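Local coordinates for CaaX farnesyltransferase beta subunit Ram1 (Aspergillus fumigatus, PDB 4L9P), which catalyses, together with its alpha subunit, farnesyl transfer from farnesyl diphosphate to the cysteine of a C-terminal CaaX motif, using a zinc ion, at the interface of chains B and A. Numbering follows the deposited sequence. Chains: chain A, CaaX farnesyltransferase beta subunit Ram1; chain B, CaaX farnesyltransferase alpha subunit Ram2.

The interface of chains B and A. Residues chain B 42-44, 46; chain A 137, 151, 155, 175, 178-179.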
ATOM      1  N   MET B  42      14.979   6.404 -28.798  0.58 27.98           N
ATOM      2  CA  MET B  42      15.585   5.466 -27.869  0.58 26.21           C
ATOM      3  C   MET B  42      14.689   5.229 -26.647  0.58 22.50           C
ATOM      4  O   MET B  42      14.130   6.160 -26.085  0.58 22.09           O
ATOM      5  CB  MET B  42      16.945   5.987 -27.436  0.58 28.73           C
ATOM      6  CG  MET B  42      17.946   6.018 -28.583  0.58 31.24           C
ATOM      7  SD  MET B  42      18.391   4.368 -29.173  0.58 34.10           S
ATOM      8  CE  MET B  42      18.530   3.600 -27.526  0.58 34.55           C
ATOM      9  N   PRO B  43      14.555   3.970 -26.225  1.00 20.59           N
ATOM     10  CA  PRO B  43      13.694   3.698 -25.059  1.00 18.84           C
ATOM     11  C   PRO B  43      14.315   4.208 -23.782  1.00 16.73           C
ATOM     12  O   PRO B  43      15.508   4.576 -23.753  1.00 18.11           O
ATOM     13  CB  PRO B  43      13.558   2.180 -25.034  1.00 20.11           C
ATOM     14  CG  PRO B  43      14.694   1.666 -25.944  1.00 21.56           C
ATOM     15  CD  PRO B  43      15.126   2.760 -26.845  1.00 20.74           C
ATOM     16  N   LEU B  44      13.498   4.209 -22.728  1.00 13.68           N
ATOM     17  CA  LEU B  44      13.883   4.805 -21.466  1.00 13.07           C
ATOM     18  C   LEU B  44      14.221   3.739 -20.416  1.00 12.98           C
ATOM     19  O   LEU B  44      13.677   2.611 -20.473  1.00 13.03           O
ATOM     20  CB  LEU B  44      12.702   5.627 -20.939  1.00 12.28           C
ATOM     21  CG  LEU B  44      12.392   6.816 -21.843  1.00 12.39           C
ATOM     22  CD1 LEU B  44      10.925   7.269 -21.634  1.00 13.25           C
ATOM     23  CD2 LEU B  44      13.375   7.972 -21.581  1.00 13.55           C
ATOM     24  N   THR B  46      16.628   1.775 -19.791  1.00 13.02           N
ATOM     25  CA  THR B  46      17.122   0.475 -20.260  1.00 13.61           C
ATOM     26  C   THR B  46      18.143  -0.143 -19.274  1.00 13.41           C
ATOM     27  O   THR B  46      18.749   0.560 -18.433  1.00 14.37           O
ATOM     28  CB  THR B  46      17.770   0.609 -21.626  1.00 16.27           C
ATOM     29  OG1 THR B  46      18.797   1.629 -21.586  1.00 17.80           O
ATOM     30  CG2 THR B  46      16.715   1.018 -22.630  1.00 18.21           C
TER
ATOM     31  N   LEU A 137      16.397   8.049 -15.928  1.00 10.61           N
ATOM     32  CA  LEU A 137      15.733   7.588 -17.153  1.00 13.12           C
ATOM     33  C   LEU A 137      16.706   7.027 -18.166  1.00 15.47           C
ATOM     34  O   LEU A 137      16.290   6.633 -19.261  1.00 17.12           O
ATOM     35  CB  LEU A 137      14.958   8.743 -17.833  1.00 13.72           C
ATOM     36  CG  LEU A 137      13.645   9.038 -17.102  1.00 14.14           C
ATOM     37  CD1 LEU A 137      13.109  10.451 -17.479  1.00 14.51           C
ATOM     38  CD2 LEU A 137      12.605   7.894 -17.300  1.00 15.01           C
ATOM     39  N   ARG A 151      10.658  -1.924 -15.311  1.00  7.70           N
ATOM     40  CA  ARG A 151      11.062  -0.835 -16.204  1.00  7.63           C
ATOM     41  C   ARG A 151       9.925   0.184 -16.413  1.00  7.53           C
ATOM     42  O   ARG A 151      10.165   1.373 -16.382  1.00  8.59           O
ATOM     43  CB  ARG A 151      11.663  -1.345 -17.496  1.00  8.74           C
ATOM     44  CG  ARG A 151      13.110  -1.813 -17.236  1.00 10.75           C
ATOM     45  CD  ARG A 151      13.815  -2.244 -18.530  1.00 12.23           C
ATOM     46  NE  ARG A 151      13.784  -1.127 -19.490  1.00 11.88           N
ATOM     47  CZ  ARG A 151      13.283  -1.171 -20.709  1.00 13.63           C
ATOM     48  NH1 ARG A 151      12.814  -2.318 -21.213  1.00 14.70           N
ATOM     49  NH2 ARG A 151      13.325  -0.065 -21.453  1.00 14.75           N
ATOM     50  N   VAL A 155      10.048   4.420 -15.504  1.00  7.11           N
ATOM     51  CA  VAL A 155       9.614   5.541 -16.371  1.00  6.84           C
ATOM     52  C   VAL A 155       8.588   6.409 -15.637  1.00  6.81           C
ATOM     53  O   VAL A 155       8.748   7.634 -15.553  1.00  7.02           O
ATOM     54  CB  VAL A 155       9.013   5.022 -17.703  1.00  7.51           C
ATOM     55  CG1 VAL A 155       8.470   6.223 -18.500  1.00  9.21           C
ATOM     56  CG2 VAL A 155      10.099   4.270 -18.500  1.00  8.97           C
ATOM     57  N   ARG A 175      10.089   8.939 -26.810  1.00 14.11           N
ATOM     58  CA  ARG A 175      10.799   7.875 -26.105  1.00 14.14           C
ATOM     59  C   ARG A 175       9.829   7.043 -25.273  1.00 13.39           C
ATOM     60  O   ARG A 175      10.044   5.856 -25.117  1.00 14.34           O
ATOM     61  CB  ARG A 175      11.886   8.454 -25.236  1.00 14.73           C
ATOM     62  CG  ARG A 175      12.943   9.153 -26.078  1.00 15.57           C
ATOM     63  CD  ARG A 175      14.090   9.642 -25.212  1.00 17.23           C
ATOM     64  NE  ARG A 175      14.874   8.496 -24.757  1.00 18.07           N
ATOM     65  CZ  ARG A 175      15.845   8.569 -23.839  1.00 20.10           C
ATOM     66  NH1 ARG A 175      16.143   9.740 -23.259  1.00 21.10           N
ATOM     67  NH2 ARG A 175      16.488   7.461 -23.461  1.00 19.62           N
ATOM     68  N   SER A 178       8.280   4.635 -27.828  1.00 19.03           N
ATOM     69  CA  SER A 178       9.274   3.603 -28.145  1.00 20.17           C
ATOM     70  C   SER A 178       9.254   2.541 -27.029  1.00 19.94           C
ATOM     71  O   SER A 178       9.168   1.338 -27.302  1.00 21.99           O
ATOM     72  CB  SER A 178      10.654   4.245 -28.191  1.00 23.54           C
ATOM     73  OG  SER A 178      11.627   3.269 -28.459  1.00 28.08           O
ATOM     74  N   THR A 179       9.332   3.008 -25.776  1.00 16.34           N
ATOM     75  CA  THR A 179       9.444   2.111 -24.660  1.00 15.06           C
ATOM     76  C   THR A 179       8.211   1.224 -24.534  1.00 16.30           C
ATOM     77  O   THR A 179       8.329   0.028 -24.330  1.00 18.69           O
ATOM     78  CB  THR A 179       9.589   2.919 -23.320  1.00 13.56           C
ATOM     79  OG1 THR A 179      10.735   3.778 -23.413  1.00 14.25           O
ATOM     80  CG2 THR A 179       9.757   1.988 -22.124  1.00 14.89           C
TER
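B:Leu44 of the extended segment 42-46 in the alpha subunit Ram2 is wedged between two helices of the alpha-alpha toroid of the beta subunit, 151-164 and 173-183, with A:Arg175, A:Thr179 and A:Val155 around its side chain. The patch belongs to the heterodimer interface of the protein farnesyltransferase and buries 268 Å² of protein surface.

The hydrogen bonds across the contact all use backbone atoms of the Ram2 segment, which suggests that Ram1 recognises mainly the course of the chain here. A:Arg175 reaches two successive carbonyls. A:Arg175 NE meets B:Met42 O at 2.8 Å, nearly straight at 170° and within the guanidinium plane, although the donor stands above the plane of the carbonyl. The terminal A:Arg175 NH2 donates to B:Pro43 O at 3.1 Å, more tilted from the guanidinium plane. The arginine chain is extended as far as CD and then bends (chi3 72°), which turns the guanidinium to lie alongside the segment. One residue further on, B:Leu44 N donates to A:Thr179 OG1 at 2.9 Å, and the threonine donates its own hydroxyl hydrogen to A:Arg175 O, one turn back in its helix; this second bond would hold the hydroxyl's rotation, with the oxygen accepting the B:Leu44 N-H. From the other helix, A:Arg151 NH2 comes to B:Leu44 O at 2.9 Å, with the oxygen at the edge of the guanidinium.

Apolar packing centres on the leucine. Methyl B:Leu44 CD2 sits over the middle of one face of the A:Arg175 guanidinium, 3.4 Å from A:Arg175 CZ, while the B:Met42 carbonyl meets the edge of that group in plane. B:Leu44 CD1 points instead toward the helix backbone, 3.8 Å from A:Arg175 C, and B:Leu44 CB rests against A:Val155 CG2 at 3.8 Å. Separately, the ring carbon B:Pro43 CB makes a van der Waals contact with the hydroxyl oxygen A:Thr179 OG1.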